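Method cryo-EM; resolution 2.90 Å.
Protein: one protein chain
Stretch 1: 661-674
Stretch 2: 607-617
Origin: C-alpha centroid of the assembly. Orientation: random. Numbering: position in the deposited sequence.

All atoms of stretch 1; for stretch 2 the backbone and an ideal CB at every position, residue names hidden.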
# COMPACT_ATOMS: atom_id res chain seq x y z
N LEU B 661 -2.06 -24.23 -18.63
CA LEU B 661 -1.92 -25.63 -18.26
C LEU B 661 -2.82 -25.99 -17.08
O LEU B 661 -3.42 -27.07 -17.04
CB LEU B 661 -0.46 -25.95 -17.94
CG LEU B 661 0.54 -25.85 -19.10
CD1 LEU B 661 1.96 -25.95 -18.58
CD2 LEU B 661 0.26 -26.92 -20.14
N SER B 662 -2.92 -25.08 -16.10
CA SER B 662 -3.79 -25.32 -14.96
C SER B 662 -5.26 -25.37 -15.37
O SER B 662 -6.02 -26.19 -14.86
CB SER B 662 -3.57 -24.24 -13.90
OG SER B 662 -4.62 -24.24 -12.95
N ALA B 663 -5.66 -24.49 -16.29
CA ALA B 663 -7.03 -24.52 -16.79
C ALA B 663 -7.32 -25.83 -17.53
O ALA B 663 -8.40 -26.40 -17.40
CB ALA B 663 -7.30 -23.32 -17.69
N ILE B 664 -6.34 -26.31 -18.31
CA ILE B 664 -6.52 -27.58 -19.01
C ILE B 664 -6.65 -28.72 -18.01
O ILE B 664 -7.49 -29.62 -18.18
CB ILE B 664 -5.36 -27.81 -19.99
CG1 ILE B 664 -5.46 -26.82 -21.16
CG2 ILE B 664 -5.37 -29.24 -20.51
CD1 ILE B 664 -4.35 -26.97 -22.17
N ALA B 665 -5.84 -28.71 -16.96
CA ALA B 665 -5.93 -29.74 -15.93
C ALA B 665 -7.27 -29.68 -15.20
O ALA B 665 -7.84 -30.72 -14.86
CB ALA B 665 -4.77 -29.62 -14.95
N ALA B 666 -7.79 -28.48 -14.97
CA ALA B 666 -9.08 -28.35 -14.30
C ALA B 666 -10.21 -28.86 -15.19
O ALA B 666 -11.14 -29.50 -14.70
CB ALA B 666 -9.32 -26.90 -13.90
N LEU B 667 -10.14 -28.58 -16.49
CA LEU B 667 -11.14 -29.12 -17.41
C LEU B 667 -11.07 -30.64 -17.47
O LEU B 667 -12.10 -31.32 -17.54
CB LEU B 667 -10.97 -28.51 -18.80
CG LEU B 667 -11.27 -27.02 -18.93
CD1 LEU B 667 -11.06 -26.55 -20.36
CD2 LEU B 667 -12.68 -26.73 -18.46
N TRP B 668 -9.86 -31.19 -17.44
CA TRP B 668 -9.70 -32.64 -17.41
C TRP B 668 -10.30 -33.23 -16.15
O TRP B 668 -10.99 -34.26 -16.19
CB TRP B 668 -8.22 -32.99 -17.52
CG TRP B 668 -7.92 -34.40 -17.90
CD1 TRP B 668 -8.76 -35.47 -17.80
CD2 TRP B 668 -6.70 -34.89 -18.44
NE1 TRP B 668 -8.12 -36.61 -18.24
CE2 TRP B 668 -6.86 -36.28 -18.64
CE3 TRP B 668 -5.48 -34.30 -18.78
CZ2 TRP B 668 -5.85 -37.07 -19.17
CZ3 TRP B 668 -4.47 -35.10 -19.29
CH2 TRP B 668 -4.67 -36.47 -19.48
N ALA B 669 -10.07 -32.59 -15.00
CA ALA B 669 -10.63 -33.07 -13.75
C ALA B 669 -12.15 -32.99 -13.76
O ALA B 669 -12.84 -33.89 -13.25
CB ALA B 669 -10.07 -32.28 -12.57
N PHE B 670 -12.71 -31.93 -14.36
CA PHE B 670 -14.16 -31.82 -14.45
C PHE B 670 -14.74 -32.90 -15.36
O PHE B 670 -15.81 -33.45 -15.07
CB PHE B 670 -14.54 -30.43 -14.95
CG PHE B 670 -16.01 -30.13 -14.85
CD1 PHE B 670 -16.73 -30.51 -13.73
CD2 PHE B 670 -16.67 -29.47 -15.87
CE1 PHE B 670 -18.08 -30.23 -13.63
CE2 PHE B 670 -18.02 -29.19 -15.77
CZ PHE B 670 -18.72 -29.57 -14.65
N TRP B 671 -14.06 -33.21 -16.46
CA TRP B 671 -14.53 -34.28 -17.33
C TRP B 671 -14.45 -35.63 -16.64
O TRP B 671 -15.32 -36.49 -16.87
CB TRP B 671 -13.73 -34.31 -18.63
CG TRP B 671 -14.01 -35.51 -19.47
CD1 TRP B 671 -13.23 -36.62 -19.61
CD2 TRP B 671 -15.16 -35.73 -20.30
NE1 TRP B 671 -13.82 -37.51 -20.46
CE2 TRP B 671 -15.01 -36.99 -20.90
CE3 TRP B 671 -16.30 -34.98 -20.58
CZ2 TRP B 671 -15.95 -37.52 -21.77
CZ3 TRP B 671 -17.24 -35.51 -21.45
CH2 TRP B 671 -17.06 -36.76 -22.03
N LEU B 672 -13.43 -35.86 -15.81
CA LEU B 672 -13.39 -37.09 -15.03
C LEU B 672 -14.47 -37.10 -13.97
O LEU B 672 -14.96 -38.18 -13.59
CB LEU B 672 -12.01 -37.25 -14.38
CG LEU B 672 -10.86 -37.68 -15.29
CD1 LEU B 672 -9.53 -37.33 -14.64
CD2 LEU B 672 -10.94 -39.16 -15.59
N HIS B 673 -14.87 -35.93 -13.47
CA HIS B 673 -15.92 -35.85 -12.46
C HIS B 673 -17.28 -36.18 -13.05
O HIS B 673 -18.08 -36.89 -12.44
CB HIS B 673 -15.92 -34.46 -11.83
CG HIS B 673 -16.99 -34.25 -10.81
ND1 HIS B 673 -17.92 -33.23 -10.91
CD2 HIS B 673 -17.28 -34.91 -9.67
CE1 HIS B 673 -18.73 -33.28 -9.87
NE2 HIS B 673 -18.37 -34.30 -9.11
N LEU B 674 -17.57 -35.65 -14.25
CA LEU B 674 -18.88 -35.84 -14.85
C LEU B 674 -19.14 -37.31 -15.18
O LEU B 674 -20.22 -37.84 -14.91
CB LEU B 674 -19.02 -34.98 -16.10
CG LEU B 674 -19.20 -33.48 -15.86
CD1 LEU B 674 -19.39 -32.75 -17.18
CD2 LEU B 674 -20.37 -33.23 -14.94
N UNK B 607 -8.49 -42.07 -6.38
CA UNK B 607 -9.30 -41.63 -7.50
C UNK B 607 -8.51 -40.66 -8.37
O UNK B 607 -7.74 -39.85 -7.87
CB UNK B 607 -10.59 -40.98 -7.01
N UNK B 608 -8.73 -40.76 -9.69
CA UNK B 608 -7.93 -39.97 -10.63
C UNK B 608 -8.28 -38.49 -10.58
O UNK B 608 -7.40 -37.64 -10.77
CB UNK B 608 -8.12 -40.49 -12.05
N UNK B 609 -9.55 -38.14 -10.32
CA UNK B 609 -9.94 -36.74 -10.41
C UNK B 609 -9.39 -35.93 -9.25
O UNK B 609 -9.07 -34.74 -9.43
CB UNK B 609 -11.46 -36.62 -10.46
N UNK B 610 -9.22 -36.53 -8.08
CA UNK B 610 -8.62 -35.81 -6.96
C UNK B 610 -7.16 -35.49 -7.24
O UNK B 610 -6.69 -34.38 -6.97
CB UNK B 610 -8.74 -36.63 -5.67
N UNK B 611 -6.42 -36.46 -7.79
CA UNK B 611 -5.02 -36.22 -8.13
C UNK B 611 -4.89 -35.21 -9.26
O UNK B 611 -3.97 -34.39 -9.27
CB UNK B 611 -4.33 -37.53 -8.52
N UNK B 612 -5.83 -35.24 -10.22
CA UNK B 612 -5.82 -34.23 -11.27
C UNK B 612 -6.09 -32.84 -10.72
O UNK B 612 -5.48 -31.86 -11.15
CB UNK B 612 -6.85 -34.57 -12.34
N UNK B 613 -7.01 -32.73 -9.76
CA UNK B 613 -7.29 -31.44 -9.14
C UNK B 613 -6.08 -30.93 -8.36
O UNK B 613 -5.79 -29.73 -8.37
CB UNK B 613 -8.51 -31.55 -8.22
N UNK B 614 -5.36 -31.83 -7.69
CA UNK B 614 -4.15 -31.40 -6.99
C UNK B 614 -3.07 -30.95 -7.97
O UNK B 614 -2.36 -29.97 -7.70
CB UNK B 614 -3.62 -32.53 -6.11
N UNK B 615 -2.93 -31.65 -9.09
CA UNK B 615 -2.00 -31.19 -10.13
C UNK B 615 -2.38 -29.81 -10.64
O UNK B 615 -1.51 -28.95 -10.86
CB UNK B 615 -1.97 -32.18 -11.29
N UNK B 616 -3.68 -29.58 -10.84
CA UNK B 616 -4.15 -28.26 -11.25
C UNK B 616 -3.77 -27.20 -10.22
O UNK B 616 -3.33 -26.10 -10.58
CB UNK B 616 -5.67 -28.27 -11.46
N UNK B 617 -3.95 -27.51 -8.93
CA UNK B 617 -3.59 -26.55 -7.89
C UNK B 617 -2.09 -26.26 -7.89
O UNK B 617 -1.67 -25.11 -7.68
CB UNK B 617 -4.02 -27.07 -6.52

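Stretch 2 runs nearly antiparallel to the helix 661-674: the N-to-C directions differ by 164° and the axes approach to 8.3 Å. The nearest CA pairs set the register: S662 CA lies 4.7 Å from the CA of 616, and A669 CA 5.0 Å from the CA of 609.

Position 607, with phi/psi of -91/144, is extended and sits immediately before the helix; its ideal CB has nothing of stretch 1 within 5.5 Å. An N-cap site commonly takes serine, threonine, aspartate or asparagine. It is S607, in rotamer p.

At 608 the CA-to-CB bond points sideways, and the ideal CB is 4.3 Å from L672 CD1. A small apolar residue would suffice, though larger ones are not excluded by this one contact. The residue is A608, whose CB makes just that apolar contact.

Position 609 points toward stretch 1, its ideal CB 4.0 Å from L672 CB and 4.1 Å from A669 O. Beyond it lies the imidazole of H673, so a long chain directed at that ring would fit, polar or apolar; alanine would also be accommodated. R609 takes the long option. Chi1 of 75° (p) followed by two t angles carries the guanidinium to H673, where R609 NE is 3.7 Å from H673 CD2. That carbon lies over one face of the guanidinium, while the approach to the imidazole is oblique.

The CB of 610 points away and that of 611 is out of reach, so stretch 1 constrains neither. They are N610 and R611; R611 NH1 and NH2 are hydrogen-bonded elsewhere in the structure.

Position 612 points toward stretch 1, with A669 CB 4.0 Å, L672 CD1 4.5 Å and A665 O 4.7 Å from its ideal CB. The surroundings are alanine methyls, leucine and the W668 indole, calling for an apolar chain such as leucine, isoleucine or methionine. M612 has the largest area covered by stretch 1, 90 Å²: its CE comes within 3.6 Å of W668 CE3 and 4.1 Å of A665 CB. Its SD lies 4.7 Å from the centroid of the W668 six-membered ring, 23° off the normal, an oblique sulfur-aromatic contact.

At 613 the bond is sideways and A669 CB is 4.7 Å from the ideal CB, leaving size loosely specified. A613 has a methyl there, and its backbone N is 4.2 Å from A669 CB.

Position 614 is out of reach and open to many residues; it is F614. At 615 the CA-to-CB bond is sideways and the ideal CB is 5.3 Å from A665 CB; a mid-sized apolar chain would suit, among others. It holds L615, which stays peripheral.

Position 616 points toward stretch 1 where the backbones are closest. Its ideal CB is 3.8 Å from A665 CB and 4.0 Å from S662 O, favouring alanine, glycine or a small donor such as serine. S616 uses rotamer t to donate from OG to S662 O (3.2 Å), and S662 OG donates to S616 O (3.3 Å), a reciprocal pair joining the helices.

Position 617 points away and could hold almost anything as far as stretch 1 is concerned; it is L617.

Stretch 2 (607-617) SARNRMAFLSL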
# COMPACT_ATOMS: atom_id res chain seq x y z
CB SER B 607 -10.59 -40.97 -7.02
OG SER B 607 -10.34 -39.65 -6.57
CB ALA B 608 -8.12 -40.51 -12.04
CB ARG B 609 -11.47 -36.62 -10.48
CG ARG B 609 -12.20 -36.86 -9.18
CD ARG B 609 -13.54 -36.14 -9.19
NE ARG B 609 -14.41 -36.56 -8.09
CZ ARG B 609 -14.42 -36.00 -6.89
NH1 ARG B 609 -15.25 -36.45 -5.96
NH2 ARG B 609 -13.61 -35.00 -6.62
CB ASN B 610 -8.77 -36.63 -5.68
CG ASN B 610 -10.21 -36.81 -5.27
OD1 ASN B 610 -11.01 -35.88 -5.31
ND2 ASN B 610 -10.56 -38.03 -4.87
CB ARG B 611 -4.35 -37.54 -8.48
CG ARG B 611 -4.12 -38.43 -7.26
CD ARG B 611 -3.30 -39.66 -7.59
NE ARG B 611 -4.13 -40.80 -7.95
CZ ARG B 611 -4.06 -41.44 -9.11
NH1 ARG B 611 -3.18 -41.05 -10.02
NH2 ARG B 611 -4.85 -42.47 -9.36
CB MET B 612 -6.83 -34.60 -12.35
CG MET B 612 -6.46 -34.10 -13.73
SD MET B 612 -5.02 -34.94 -14.40
CE MET B 612 -4.35 -33.65 -15.45
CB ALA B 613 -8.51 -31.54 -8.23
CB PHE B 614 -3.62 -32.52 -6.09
CG PHE B 614 -2.56 -32.05 -5.13
CD1 PHE B 614 -2.89 -31.25 -4.05
CD2 PHE B 614 -1.24 -32.40 -5.32
CE1 PHE B 614 -1.93 -30.81 -3.18
CE2 PHE B 614 -0.27 -31.96 -4.45
CZ PHE B 614 -0.61 -31.17 -3.37
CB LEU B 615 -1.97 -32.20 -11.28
CG LEU B 615 -1.02 -31.90 -12.43
CD1 LEU B 615 0.41 -31.82 -11.92
CD2 LEU B 615 -1.14 -32.95 -13.51
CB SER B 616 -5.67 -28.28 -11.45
OG SER B 616 -6.15 -27.00 -11.80
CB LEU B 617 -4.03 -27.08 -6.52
CG LEU B 617 -3.58 -26.29 -5.29
CD1 LEU B 617 -4.08 -24.86 -5.37
CD2 LEU B 617 -4.07 -26.96 -4.02
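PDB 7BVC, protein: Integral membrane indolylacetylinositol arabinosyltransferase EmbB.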